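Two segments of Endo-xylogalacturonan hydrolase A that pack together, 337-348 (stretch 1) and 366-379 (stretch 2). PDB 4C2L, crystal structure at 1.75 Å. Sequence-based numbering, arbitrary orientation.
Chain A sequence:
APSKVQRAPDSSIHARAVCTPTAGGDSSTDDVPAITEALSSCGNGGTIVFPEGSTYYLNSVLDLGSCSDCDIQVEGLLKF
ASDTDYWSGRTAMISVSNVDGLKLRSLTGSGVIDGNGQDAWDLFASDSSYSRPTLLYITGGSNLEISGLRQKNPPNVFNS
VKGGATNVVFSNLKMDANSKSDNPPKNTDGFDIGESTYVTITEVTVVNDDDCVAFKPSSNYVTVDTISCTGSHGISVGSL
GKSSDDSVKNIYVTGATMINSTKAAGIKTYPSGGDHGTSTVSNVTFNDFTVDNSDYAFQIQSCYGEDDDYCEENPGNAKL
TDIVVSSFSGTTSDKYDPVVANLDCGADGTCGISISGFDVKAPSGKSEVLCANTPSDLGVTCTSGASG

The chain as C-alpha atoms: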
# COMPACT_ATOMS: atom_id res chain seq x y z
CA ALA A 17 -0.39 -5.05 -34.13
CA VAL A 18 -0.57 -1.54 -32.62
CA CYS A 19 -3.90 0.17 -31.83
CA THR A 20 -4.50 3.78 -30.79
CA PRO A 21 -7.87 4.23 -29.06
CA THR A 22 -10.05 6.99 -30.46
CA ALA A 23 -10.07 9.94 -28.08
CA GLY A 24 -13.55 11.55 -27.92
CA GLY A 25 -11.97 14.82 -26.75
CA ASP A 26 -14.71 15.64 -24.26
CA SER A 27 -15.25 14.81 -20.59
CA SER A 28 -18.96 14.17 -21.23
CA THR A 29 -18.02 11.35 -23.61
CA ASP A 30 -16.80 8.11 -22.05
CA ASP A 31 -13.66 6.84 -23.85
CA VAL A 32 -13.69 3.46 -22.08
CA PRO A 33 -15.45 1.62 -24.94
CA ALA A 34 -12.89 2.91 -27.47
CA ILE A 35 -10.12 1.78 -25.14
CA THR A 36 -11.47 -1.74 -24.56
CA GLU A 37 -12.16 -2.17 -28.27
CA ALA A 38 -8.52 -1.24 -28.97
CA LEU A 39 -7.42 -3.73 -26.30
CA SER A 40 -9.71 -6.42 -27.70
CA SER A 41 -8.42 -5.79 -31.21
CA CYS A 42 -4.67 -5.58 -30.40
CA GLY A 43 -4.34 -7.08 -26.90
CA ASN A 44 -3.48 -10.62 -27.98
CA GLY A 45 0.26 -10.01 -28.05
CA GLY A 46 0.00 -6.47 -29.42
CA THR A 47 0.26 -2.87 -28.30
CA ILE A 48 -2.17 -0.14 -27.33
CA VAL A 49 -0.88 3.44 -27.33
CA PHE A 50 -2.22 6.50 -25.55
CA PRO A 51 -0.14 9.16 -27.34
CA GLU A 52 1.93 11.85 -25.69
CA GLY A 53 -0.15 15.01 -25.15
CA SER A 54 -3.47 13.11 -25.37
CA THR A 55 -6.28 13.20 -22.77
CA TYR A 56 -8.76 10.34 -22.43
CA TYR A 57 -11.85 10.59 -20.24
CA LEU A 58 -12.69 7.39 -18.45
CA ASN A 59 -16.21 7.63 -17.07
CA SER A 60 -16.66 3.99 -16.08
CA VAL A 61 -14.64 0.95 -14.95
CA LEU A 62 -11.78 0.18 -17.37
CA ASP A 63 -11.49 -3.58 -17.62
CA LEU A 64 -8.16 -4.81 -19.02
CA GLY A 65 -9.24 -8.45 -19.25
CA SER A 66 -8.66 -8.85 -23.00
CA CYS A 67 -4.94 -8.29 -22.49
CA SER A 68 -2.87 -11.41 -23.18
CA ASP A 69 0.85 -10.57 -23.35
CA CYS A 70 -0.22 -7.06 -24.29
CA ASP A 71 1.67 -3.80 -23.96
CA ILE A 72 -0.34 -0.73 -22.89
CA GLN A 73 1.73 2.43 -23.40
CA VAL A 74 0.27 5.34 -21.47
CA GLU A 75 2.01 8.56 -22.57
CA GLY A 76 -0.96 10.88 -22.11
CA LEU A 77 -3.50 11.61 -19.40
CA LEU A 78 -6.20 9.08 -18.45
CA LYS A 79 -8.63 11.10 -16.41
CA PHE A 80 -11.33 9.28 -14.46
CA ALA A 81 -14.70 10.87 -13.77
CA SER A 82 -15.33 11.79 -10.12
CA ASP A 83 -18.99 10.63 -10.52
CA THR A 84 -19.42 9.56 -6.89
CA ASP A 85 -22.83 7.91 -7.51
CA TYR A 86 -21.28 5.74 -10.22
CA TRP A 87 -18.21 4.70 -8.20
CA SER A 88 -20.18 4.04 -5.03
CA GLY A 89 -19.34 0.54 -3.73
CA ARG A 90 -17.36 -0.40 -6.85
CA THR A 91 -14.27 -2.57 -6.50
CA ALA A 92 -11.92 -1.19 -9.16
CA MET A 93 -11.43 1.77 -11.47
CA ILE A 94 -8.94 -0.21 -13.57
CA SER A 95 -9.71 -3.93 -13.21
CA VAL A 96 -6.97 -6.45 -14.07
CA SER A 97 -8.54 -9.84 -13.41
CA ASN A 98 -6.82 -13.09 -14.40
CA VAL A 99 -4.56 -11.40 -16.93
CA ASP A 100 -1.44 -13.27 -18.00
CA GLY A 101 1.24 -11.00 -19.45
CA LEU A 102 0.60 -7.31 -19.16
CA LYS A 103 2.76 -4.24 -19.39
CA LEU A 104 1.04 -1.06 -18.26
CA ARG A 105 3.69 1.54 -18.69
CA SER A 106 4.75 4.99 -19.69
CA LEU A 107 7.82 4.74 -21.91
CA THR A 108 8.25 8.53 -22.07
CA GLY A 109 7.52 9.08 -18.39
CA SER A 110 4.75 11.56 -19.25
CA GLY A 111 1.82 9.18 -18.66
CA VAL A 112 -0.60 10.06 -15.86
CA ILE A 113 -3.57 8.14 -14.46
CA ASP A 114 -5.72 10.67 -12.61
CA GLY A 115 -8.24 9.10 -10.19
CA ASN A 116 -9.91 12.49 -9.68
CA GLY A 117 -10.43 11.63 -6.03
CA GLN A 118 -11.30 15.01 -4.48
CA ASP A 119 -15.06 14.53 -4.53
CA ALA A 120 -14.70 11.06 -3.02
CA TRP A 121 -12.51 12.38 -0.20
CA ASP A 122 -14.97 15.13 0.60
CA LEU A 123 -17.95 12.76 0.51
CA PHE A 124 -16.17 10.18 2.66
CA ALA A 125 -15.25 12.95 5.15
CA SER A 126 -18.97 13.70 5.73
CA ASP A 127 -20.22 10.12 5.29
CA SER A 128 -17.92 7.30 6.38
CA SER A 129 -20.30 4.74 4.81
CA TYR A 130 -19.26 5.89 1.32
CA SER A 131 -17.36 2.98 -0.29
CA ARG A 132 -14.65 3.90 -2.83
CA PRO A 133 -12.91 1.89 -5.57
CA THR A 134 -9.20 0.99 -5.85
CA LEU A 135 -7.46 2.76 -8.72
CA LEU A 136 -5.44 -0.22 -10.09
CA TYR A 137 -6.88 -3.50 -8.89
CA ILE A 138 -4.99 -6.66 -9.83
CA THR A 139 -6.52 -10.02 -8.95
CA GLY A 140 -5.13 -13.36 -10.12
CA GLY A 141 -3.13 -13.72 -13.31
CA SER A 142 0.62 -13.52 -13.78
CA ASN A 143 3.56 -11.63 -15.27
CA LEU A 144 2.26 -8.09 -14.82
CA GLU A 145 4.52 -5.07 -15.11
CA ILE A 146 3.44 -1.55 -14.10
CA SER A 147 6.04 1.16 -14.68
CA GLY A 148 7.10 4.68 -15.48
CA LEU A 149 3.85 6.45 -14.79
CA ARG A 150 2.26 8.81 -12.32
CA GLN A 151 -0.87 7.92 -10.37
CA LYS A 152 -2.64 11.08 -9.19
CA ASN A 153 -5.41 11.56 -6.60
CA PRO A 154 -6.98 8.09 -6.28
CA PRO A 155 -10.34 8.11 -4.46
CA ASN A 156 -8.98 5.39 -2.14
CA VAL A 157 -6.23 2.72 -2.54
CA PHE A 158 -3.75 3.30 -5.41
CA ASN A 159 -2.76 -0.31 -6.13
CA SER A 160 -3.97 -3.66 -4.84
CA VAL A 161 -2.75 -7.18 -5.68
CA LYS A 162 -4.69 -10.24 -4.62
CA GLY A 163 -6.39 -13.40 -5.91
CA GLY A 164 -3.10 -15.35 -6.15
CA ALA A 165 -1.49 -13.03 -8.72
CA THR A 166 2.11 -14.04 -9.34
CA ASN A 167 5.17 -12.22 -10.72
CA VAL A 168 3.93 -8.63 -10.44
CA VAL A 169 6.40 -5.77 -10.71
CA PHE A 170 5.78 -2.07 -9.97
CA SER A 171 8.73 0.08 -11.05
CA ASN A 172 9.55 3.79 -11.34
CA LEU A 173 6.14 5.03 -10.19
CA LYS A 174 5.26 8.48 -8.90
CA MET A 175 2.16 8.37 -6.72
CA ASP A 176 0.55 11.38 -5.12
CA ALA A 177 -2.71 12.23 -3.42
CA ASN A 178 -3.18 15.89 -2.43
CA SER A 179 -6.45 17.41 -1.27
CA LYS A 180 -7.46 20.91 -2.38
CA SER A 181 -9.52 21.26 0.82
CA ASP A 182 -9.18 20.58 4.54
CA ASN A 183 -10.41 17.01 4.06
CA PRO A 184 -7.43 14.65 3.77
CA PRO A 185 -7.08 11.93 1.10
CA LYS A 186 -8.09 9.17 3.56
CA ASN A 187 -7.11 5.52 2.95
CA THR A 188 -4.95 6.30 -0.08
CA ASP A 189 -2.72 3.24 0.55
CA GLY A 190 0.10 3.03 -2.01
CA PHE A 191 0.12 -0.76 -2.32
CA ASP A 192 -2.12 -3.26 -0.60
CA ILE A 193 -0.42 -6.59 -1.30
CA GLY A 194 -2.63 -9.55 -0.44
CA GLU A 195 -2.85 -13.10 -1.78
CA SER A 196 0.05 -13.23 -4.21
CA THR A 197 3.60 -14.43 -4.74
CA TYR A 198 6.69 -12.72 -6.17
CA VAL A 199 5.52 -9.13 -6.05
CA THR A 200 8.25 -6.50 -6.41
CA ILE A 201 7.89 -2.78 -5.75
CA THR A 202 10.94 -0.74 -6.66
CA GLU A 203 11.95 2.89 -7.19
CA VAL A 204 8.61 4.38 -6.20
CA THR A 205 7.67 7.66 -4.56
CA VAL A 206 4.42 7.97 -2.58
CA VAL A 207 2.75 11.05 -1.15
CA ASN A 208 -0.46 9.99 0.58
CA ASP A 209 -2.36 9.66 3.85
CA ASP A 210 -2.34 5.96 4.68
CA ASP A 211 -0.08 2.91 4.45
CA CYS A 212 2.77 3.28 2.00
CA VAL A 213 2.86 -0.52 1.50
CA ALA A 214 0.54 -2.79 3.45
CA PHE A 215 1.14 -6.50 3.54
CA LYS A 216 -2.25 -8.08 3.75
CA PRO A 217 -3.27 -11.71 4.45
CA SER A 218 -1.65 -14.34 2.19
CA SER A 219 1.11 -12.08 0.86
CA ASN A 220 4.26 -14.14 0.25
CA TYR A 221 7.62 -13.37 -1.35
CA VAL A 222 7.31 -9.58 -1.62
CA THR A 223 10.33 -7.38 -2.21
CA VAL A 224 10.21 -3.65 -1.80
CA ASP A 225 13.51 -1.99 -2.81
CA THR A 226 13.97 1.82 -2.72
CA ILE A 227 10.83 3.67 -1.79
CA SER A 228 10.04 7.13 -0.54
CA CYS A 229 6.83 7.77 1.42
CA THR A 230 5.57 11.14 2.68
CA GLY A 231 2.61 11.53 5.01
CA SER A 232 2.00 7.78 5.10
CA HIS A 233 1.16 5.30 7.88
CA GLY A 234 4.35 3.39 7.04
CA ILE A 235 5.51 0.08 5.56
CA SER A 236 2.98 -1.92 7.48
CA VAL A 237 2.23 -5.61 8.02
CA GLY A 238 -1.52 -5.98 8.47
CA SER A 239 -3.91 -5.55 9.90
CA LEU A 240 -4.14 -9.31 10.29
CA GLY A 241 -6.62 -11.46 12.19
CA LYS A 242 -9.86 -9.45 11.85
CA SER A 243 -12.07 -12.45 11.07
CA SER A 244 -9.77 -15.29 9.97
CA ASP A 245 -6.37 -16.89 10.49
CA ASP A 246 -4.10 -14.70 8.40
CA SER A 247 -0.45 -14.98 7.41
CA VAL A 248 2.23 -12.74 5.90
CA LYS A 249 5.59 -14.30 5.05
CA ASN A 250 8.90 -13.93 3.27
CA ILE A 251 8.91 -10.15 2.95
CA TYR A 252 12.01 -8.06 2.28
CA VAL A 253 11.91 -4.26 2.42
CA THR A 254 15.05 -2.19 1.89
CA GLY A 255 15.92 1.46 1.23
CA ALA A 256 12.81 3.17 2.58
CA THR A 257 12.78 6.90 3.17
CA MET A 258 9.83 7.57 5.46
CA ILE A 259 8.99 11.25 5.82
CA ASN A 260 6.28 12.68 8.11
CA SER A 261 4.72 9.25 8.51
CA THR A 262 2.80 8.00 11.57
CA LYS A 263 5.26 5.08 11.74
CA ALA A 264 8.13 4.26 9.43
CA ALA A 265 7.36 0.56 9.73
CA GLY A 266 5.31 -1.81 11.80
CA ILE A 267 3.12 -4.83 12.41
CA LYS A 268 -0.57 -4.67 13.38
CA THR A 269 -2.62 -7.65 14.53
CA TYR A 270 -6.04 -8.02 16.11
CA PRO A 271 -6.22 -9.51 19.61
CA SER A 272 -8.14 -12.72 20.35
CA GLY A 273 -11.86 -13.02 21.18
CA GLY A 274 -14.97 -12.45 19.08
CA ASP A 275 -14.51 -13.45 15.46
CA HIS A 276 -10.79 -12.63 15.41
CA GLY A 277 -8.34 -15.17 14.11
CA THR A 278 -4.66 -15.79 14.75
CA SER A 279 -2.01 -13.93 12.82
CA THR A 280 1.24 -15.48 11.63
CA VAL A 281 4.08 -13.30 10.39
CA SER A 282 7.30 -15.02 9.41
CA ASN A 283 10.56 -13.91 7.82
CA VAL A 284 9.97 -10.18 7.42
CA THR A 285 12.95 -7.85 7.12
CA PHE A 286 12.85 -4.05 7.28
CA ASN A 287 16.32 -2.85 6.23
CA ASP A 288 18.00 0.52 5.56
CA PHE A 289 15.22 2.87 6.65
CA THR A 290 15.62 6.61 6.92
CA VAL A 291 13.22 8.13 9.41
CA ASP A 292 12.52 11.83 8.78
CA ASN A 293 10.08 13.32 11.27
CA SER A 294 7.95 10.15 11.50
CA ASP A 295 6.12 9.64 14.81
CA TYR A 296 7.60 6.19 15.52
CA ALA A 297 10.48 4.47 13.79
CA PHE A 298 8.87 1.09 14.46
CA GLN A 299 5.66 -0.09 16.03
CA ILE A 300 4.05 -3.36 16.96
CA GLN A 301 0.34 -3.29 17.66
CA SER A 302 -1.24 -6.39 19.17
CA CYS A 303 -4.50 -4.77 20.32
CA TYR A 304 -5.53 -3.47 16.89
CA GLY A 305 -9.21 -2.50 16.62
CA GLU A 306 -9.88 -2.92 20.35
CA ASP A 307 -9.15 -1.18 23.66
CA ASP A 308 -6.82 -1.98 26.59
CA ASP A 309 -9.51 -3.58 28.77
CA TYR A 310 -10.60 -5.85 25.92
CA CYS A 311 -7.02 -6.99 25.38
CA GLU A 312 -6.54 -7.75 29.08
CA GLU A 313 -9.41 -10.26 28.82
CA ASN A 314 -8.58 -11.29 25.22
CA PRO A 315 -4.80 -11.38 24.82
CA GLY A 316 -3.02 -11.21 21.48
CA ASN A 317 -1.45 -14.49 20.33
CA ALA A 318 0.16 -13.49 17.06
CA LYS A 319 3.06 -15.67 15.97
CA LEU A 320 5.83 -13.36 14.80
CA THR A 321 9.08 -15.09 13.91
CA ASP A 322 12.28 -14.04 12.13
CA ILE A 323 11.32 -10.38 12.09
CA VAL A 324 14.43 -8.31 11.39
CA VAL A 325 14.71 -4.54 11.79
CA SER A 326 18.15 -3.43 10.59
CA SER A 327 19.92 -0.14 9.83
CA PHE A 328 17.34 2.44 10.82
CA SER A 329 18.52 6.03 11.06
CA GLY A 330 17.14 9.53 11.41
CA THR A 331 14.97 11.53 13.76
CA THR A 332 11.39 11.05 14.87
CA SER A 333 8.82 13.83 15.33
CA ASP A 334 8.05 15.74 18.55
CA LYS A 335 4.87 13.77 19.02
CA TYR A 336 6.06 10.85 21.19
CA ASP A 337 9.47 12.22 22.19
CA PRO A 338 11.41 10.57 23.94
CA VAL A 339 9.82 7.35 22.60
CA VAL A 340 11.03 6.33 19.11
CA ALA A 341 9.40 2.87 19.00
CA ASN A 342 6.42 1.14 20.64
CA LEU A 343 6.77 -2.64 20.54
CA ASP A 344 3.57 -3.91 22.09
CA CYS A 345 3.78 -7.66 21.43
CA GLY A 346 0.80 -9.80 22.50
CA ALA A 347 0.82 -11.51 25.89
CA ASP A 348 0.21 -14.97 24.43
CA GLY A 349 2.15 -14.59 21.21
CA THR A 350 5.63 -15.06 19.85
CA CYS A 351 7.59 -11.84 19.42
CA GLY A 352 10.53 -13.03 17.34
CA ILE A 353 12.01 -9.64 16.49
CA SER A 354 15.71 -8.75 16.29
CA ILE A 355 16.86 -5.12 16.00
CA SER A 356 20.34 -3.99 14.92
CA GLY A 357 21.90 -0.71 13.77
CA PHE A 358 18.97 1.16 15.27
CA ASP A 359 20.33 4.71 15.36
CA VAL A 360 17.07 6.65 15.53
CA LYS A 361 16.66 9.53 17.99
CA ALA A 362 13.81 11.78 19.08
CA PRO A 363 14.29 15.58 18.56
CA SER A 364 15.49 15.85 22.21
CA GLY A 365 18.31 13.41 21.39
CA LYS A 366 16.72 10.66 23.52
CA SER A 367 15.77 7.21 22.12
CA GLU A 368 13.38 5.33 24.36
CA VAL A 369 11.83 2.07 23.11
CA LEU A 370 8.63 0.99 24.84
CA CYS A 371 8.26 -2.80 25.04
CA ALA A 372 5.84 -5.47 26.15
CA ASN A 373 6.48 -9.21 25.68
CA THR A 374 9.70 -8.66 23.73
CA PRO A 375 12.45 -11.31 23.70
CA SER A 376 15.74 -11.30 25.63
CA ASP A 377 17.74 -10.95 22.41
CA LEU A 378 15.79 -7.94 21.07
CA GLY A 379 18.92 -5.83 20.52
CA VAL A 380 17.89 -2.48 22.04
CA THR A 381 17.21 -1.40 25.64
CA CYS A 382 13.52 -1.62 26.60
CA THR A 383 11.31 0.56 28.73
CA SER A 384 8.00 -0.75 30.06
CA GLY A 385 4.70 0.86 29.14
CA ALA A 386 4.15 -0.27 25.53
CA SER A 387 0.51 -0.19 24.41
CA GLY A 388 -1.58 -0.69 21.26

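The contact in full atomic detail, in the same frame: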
# COMPACT_ATOMS: atom_id res chain seq x y z
N ASP A 337 8.20 11.93 21.53
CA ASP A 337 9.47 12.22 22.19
C ASP A 337 9.30 12.04 23.71
O ASP A 337 8.41 12.64 24.30
CB ASP A 337 9.88 13.66 21.84
CG ASP A 337 11.33 13.97 22.16
OD1 ASP A 337 11.89 13.37 23.11
OD2 ASP A 337 11.94 14.81 21.46
N PRO A 338 10.16 11.21 24.35
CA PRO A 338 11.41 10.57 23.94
C PRO A 338 11.29 9.19 23.27
O PRO A 338 12.31 8.60 22.89
CB PRO A 338 12.14 10.40 25.27
CG PRO A 338 11.03 10.13 26.23
CD PRO A 338 9.85 10.95 25.77
N VAL A 339 10.07 8.69 23.13
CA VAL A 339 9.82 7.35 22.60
C VAL A 339 9.96 7.34 21.08
O VAL A 339 9.30 8.13 20.39
CB VAL A 339 8.42 6.84 23.02
CG1 VAL A 339 8.17 5.44 22.48
CG2 VAL A 339 8.29 6.85 24.55
N VAL A 340 10.82 6.46 20.56
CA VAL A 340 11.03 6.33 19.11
C VAL A 340 10.43 5.04 18.54
O VAL A 340 10.35 4.88 17.32
CB VAL A 340 12.53 6.41 18.75
CG1 VAL A 340 13.13 7.74 19.22
CG2 VAL A 340 13.30 5.23 19.35
N ALA A 341 10.02 4.14 19.43
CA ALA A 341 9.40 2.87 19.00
C ALA A 341 8.49 2.33 20.10
O ALA A 341 8.79 2.48 21.27
CB ALA A 341 10.47 1.84 18.65
N ASN A 342 7.39 1.70 19.70
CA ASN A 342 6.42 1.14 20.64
C ASN A 342 6.17 -0.30 20.23
O ASN A 342 5.44 -0.56 19.27
CB ASN A 342 5.12 1.96 20.61
CG ASN A 342 4.22 1.69 21.82
OD1 ASN A 342 4.28 0.62 22.43
ND2 ASN A 342 3.40 2.67 22.16
N LEU A 343 6.81 -1.23 20.93
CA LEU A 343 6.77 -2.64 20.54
C LEU A 343 5.85 -3.36 21.51
O LEU A 343 6.31 -3.94 22.51
CB LEU A 343 8.18 -3.24 20.55
CG LEU A 343 9.31 -2.47 19.85
CD1 LEU A 343 10.64 -3.21 19.93
CD2 LEU A 343 8.96 -2.18 18.40
N ASP A 344 4.56 -3.29 21.22
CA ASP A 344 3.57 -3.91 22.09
C ASP A 344 3.20 -5.32 21.60
O ASP A 344 2.11 -5.53 21.05
CB ASP A 344 2.31 -3.02 22.21
CG ASP A 344 1.46 -3.40 23.42
OD1 ASP A 344 2.04 -3.68 24.49
OD2 ASP A 344 0.22 -3.42 23.30
N CYS A 345 4.10 -6.28 21.81
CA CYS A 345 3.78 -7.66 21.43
C CYS A 345 2.68 -8.25 22.32
O CYS A 345 2.53 -7.83 23.47
CB CYS A 345 5.03 -8.55 21.46
SG CYS A 345 5.94 -8.46 19.89
N GLY A 346 1.93 -9.20 21.78
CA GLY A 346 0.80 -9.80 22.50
C GLY A 346 1.27 -10.68 23.64
O GLY A 346 2.35 -11.26 23.59
N ALA A 347 0.45 -10.77 24.68
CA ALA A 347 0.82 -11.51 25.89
C ALA A 347 0.97 -13.00 25.65
O ALA A 347 1.79 -13.65 26.30
CB ALA A 347 -0.19 -11.26 26.99
N ASP A 348 0.19 -13.54 24.72
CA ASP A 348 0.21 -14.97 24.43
C ASP A 348 0.86 -15.31 23.10
O ASP A 348 0.72 -16.43 22.60
CB ASP A 348 -1.21 -15.53 24.42
CG ASP A 348 -1.85 -15.54 25.79
OD1 ASP A 348 -1.19 -15.10 26.76
OD2 ASP A 348 -3.02 -15.97 25.88
N LYS A 366 17.02 11.92 22.83
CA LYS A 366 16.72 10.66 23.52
C LYS A 366 16.21 9.59 22.54
O LYS A 366 15.88 9.92 21.39
CB LYS A 366 15.74 10.89 24.65
CG LYS A 366 16.38 11.62 25.82
CD LYS A 366 15.34 12.23 26.74
CE LYS A 366 16.02 12.92 27.91
NZ LYS A 366 15.02 13.31 28.94
N SER A 367 16.17 8.33 22.99
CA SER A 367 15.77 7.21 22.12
C SER A 367 15.15 6.04 22.88
O SER A 367 15.64 4.90 22.86
CB SER A 367 16.95 6.74 21.28
OG SER A 367 18.03 6.38 22.14
N GLU A 368 14.05 6.32 23.56
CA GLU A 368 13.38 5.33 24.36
C GLU A 368 12.57 4.37 23.47
O GLU A 368 11.93 4.79 22.51
CB GLU A 368 12.48 6.07 25.34
CG GLU A 368 11.82 5.24 26.41
CD GLU A 368 11.11 6.12 27.42
OE1 GLU A 368 11.72 7.11 27.88
OE2 GLU A 368 9.95 5.82 27.76
N VAL A 369 12.63 3.08 23.79
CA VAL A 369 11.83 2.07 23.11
C VAL A 369 10.91 1.44 24.15
O VAL A 369 11.37 0.81 25.11
CB VAL A 369 12.73 1.01 22.43
CG1 VAL A 369 11.89 -0.11 21.81
CG2 VAL A 369 13.63 1.65 21.38
N LEU A 370 9.60 1.62 23.97
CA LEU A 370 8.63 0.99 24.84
C LEU A 370 8.43 -0.45 24.40
O LEU A 370 8.33 -0.71 23.20
CB LEU A 370 7.29 1.73 24.81
CG LEU A 370 7.30 3.18 25.28
CD1 LEU A 370 5.87 3.67 25.30
CD2 LEU A 370 7.96 3.31 26.66
N CYS A 371 8.40 -1.38 25.36
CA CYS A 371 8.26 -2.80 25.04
C CYS A 371 7.29 -3.52 25.95
O CYS A 371 7.19 -3.21 27.15
CB CYS A 371 9.60 -3.52 25.18
SG CYS A 371 10.96 -2.91 24.16
N ALA A 372 6.57 -4.48 25.38
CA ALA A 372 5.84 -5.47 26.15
C ALA A 372 6.03 -6.81 25.44
O ALA A 372 5.90 -6.88 24.21
CB ALA A 372 4.36 -5.12 26.24
N ASN A 373 6.38 -7.84 26.21
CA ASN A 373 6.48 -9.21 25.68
C ASN A 373 7.53 -9.39 24.58
O ASN A 373 7.37 -10.23 23.69
CB ASN A 373 5.10 -9.71 25.21
CG ASN A 373 4.07 -9.65 26.30
OD1 ASN A 373 4.18 -10.36 27.31
ND2 ASN A 373 3.06 -8.79 26.13
N THR A 374 8.59 -8.60 24.67
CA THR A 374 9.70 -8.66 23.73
C THR A 374 10.75 -9.62 24.25
O THR A 374 10.87 -9.82 25.47
CB THR A 374 10.33 -7.27 23.50
OG1 THR A 374 10.62 -6.66 24.76
CG2 THR A 374 9.36 -6.36 22.72
N PRO A 375 11.51 -10.24 23.34
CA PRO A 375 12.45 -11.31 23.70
C PRO A 375 13.76 -10.79 24.31
O PRO A 375 14.11 -9.62 24.15
CB PRO A 375 12.76 -11.97 22.35
CG PRO A 375 12.57 -10.87 21.35
CD PRO A 375 11.45 -10.04 21.88
N SER A 376 14.48 -11.68 24.99
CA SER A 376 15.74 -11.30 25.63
C SER A 376 16.82 -10.88 24.64
O SER A 376 17.75 -10.18 25.01
CB SER A 376 16.24 -12.45 26.52
OG SER A 376 16.23 -13.68 25.80
N ASP A 377 16.70 -11.29 23.39
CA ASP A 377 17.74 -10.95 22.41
C ASP A 377 17.26 -9.86 21.44
O ASP A 377 17.65 -9.84 20.27
CB ASP A 377 18.20 -12.21 21.64
CG ASP A 377 17.09 -12.80 20.74
OD1 ASP A 377 15.89 -12.51 20.97
OD2 ASP A 377 17.42 -13.56 19.80
N LEU A 378 16.40 -8.98 21.93
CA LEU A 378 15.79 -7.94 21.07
C LEU A 378 16.83 -7.08 20.36
O LEU A 378 16.73 -6.86 19.15
CB LEU A 378 14.84 -7.06 21.88
CG LEU A 378 14.14 -5.95 21.09
CD1 LEU A 378 13.17 -6.56 20.08
CD2 LEU A 378 13.41 -5.04 22.05
N GLY A 379 17.82 -6.60 21.11
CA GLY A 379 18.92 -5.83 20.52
C GLY A 379 18.95 -4.35 20.83
O GLY A 379 19.87 -3.66 20.42

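Two neighbouring strands, 339-344 and 368-372, lie side by side and run the same way, their axes only 3° apart and 4.7 Å at closest approach. The rule of a parallel pair is that one strand reaches across with alternate residues, each giving its N-H to one partner and its carbonyl to another, and this contact follows it with a single interruption. Together the two stretches bury 843 Å².

Stretch 1 enters through P338, preceded by a cis peptide bond. Its CA-to-CB bond points toward stretch 2, with CB of P338 3.7 Å from CB of K366, whose side chain lends its aliphatic base while its far end leads away. A proline has no N-H to offer, but its carbonyl is free, and it opens the ladder: N of E368 donates to O of P338 at 2.9 Å.

V339 pairs with E368, their CA atoms 4.5 Å apart and their side chains on the same face of the sheet. CA of V339 also makes a C-H contact to O of E368 at 3.3 Å, and that oxygen takes the hydrogen bond from N of V340 at 2.8 Å, so one carbonyl serves both neighbours. Further along the same face, CG1 of V339 packs on CG of L370 at 3.7 Å.

Here the regular alternation breaks. The register shifts by one between V339 and A341, a beta bulge in which V340, with a psi of -12°, is the extra residue. Its CA-to-CB bond points sideways, and CG2 of V340 meets CG2 of V369 at 4.1 Å. The bulge has a loose end: N of A341 is buried with no partner in the model; it lies 3.7 Å from O of E368, which already accepts from N of V340.

Beyond the bulge the ladder resumes. O of A341 accepts from N of L370 at 2.9 Å, and CB of A341 rests 4.0 Å from CG1 of V369. N342 pairs with L370 on the other face, held in register by the bonds of its sequence neighbours A341 and L343 to L370; its side-chain amide is satisfied elsewhere in the structure.

L343 is the apolar anchor, covered by stretch 2 more than any other residue of stretch 1. Its CD1 lies 3.8 Å from CG1 of V369 and 3.9 Å from CD2 of L378, the last residue of the type I turn from P375 to L378. Its backbone works equally hard: N of L343 donates to O of L370 at 2.8 Å, while O of L343 receives N of A372 at 2.9 Å.

D344 pairs with A372, and OD1 of D344 lies 3.2 Å from CB of A372, a close contact and not a hydrogen bond. The ladder then frays: N of C345 reaches O of A372 at 3.1 Å, but the 128° angle makes this bond weak. A side chain takes over where the strands end, ND2 of N373 donating to O of C345 at 2.9 Å. Across the stretches, G346 and A347 touch only N373.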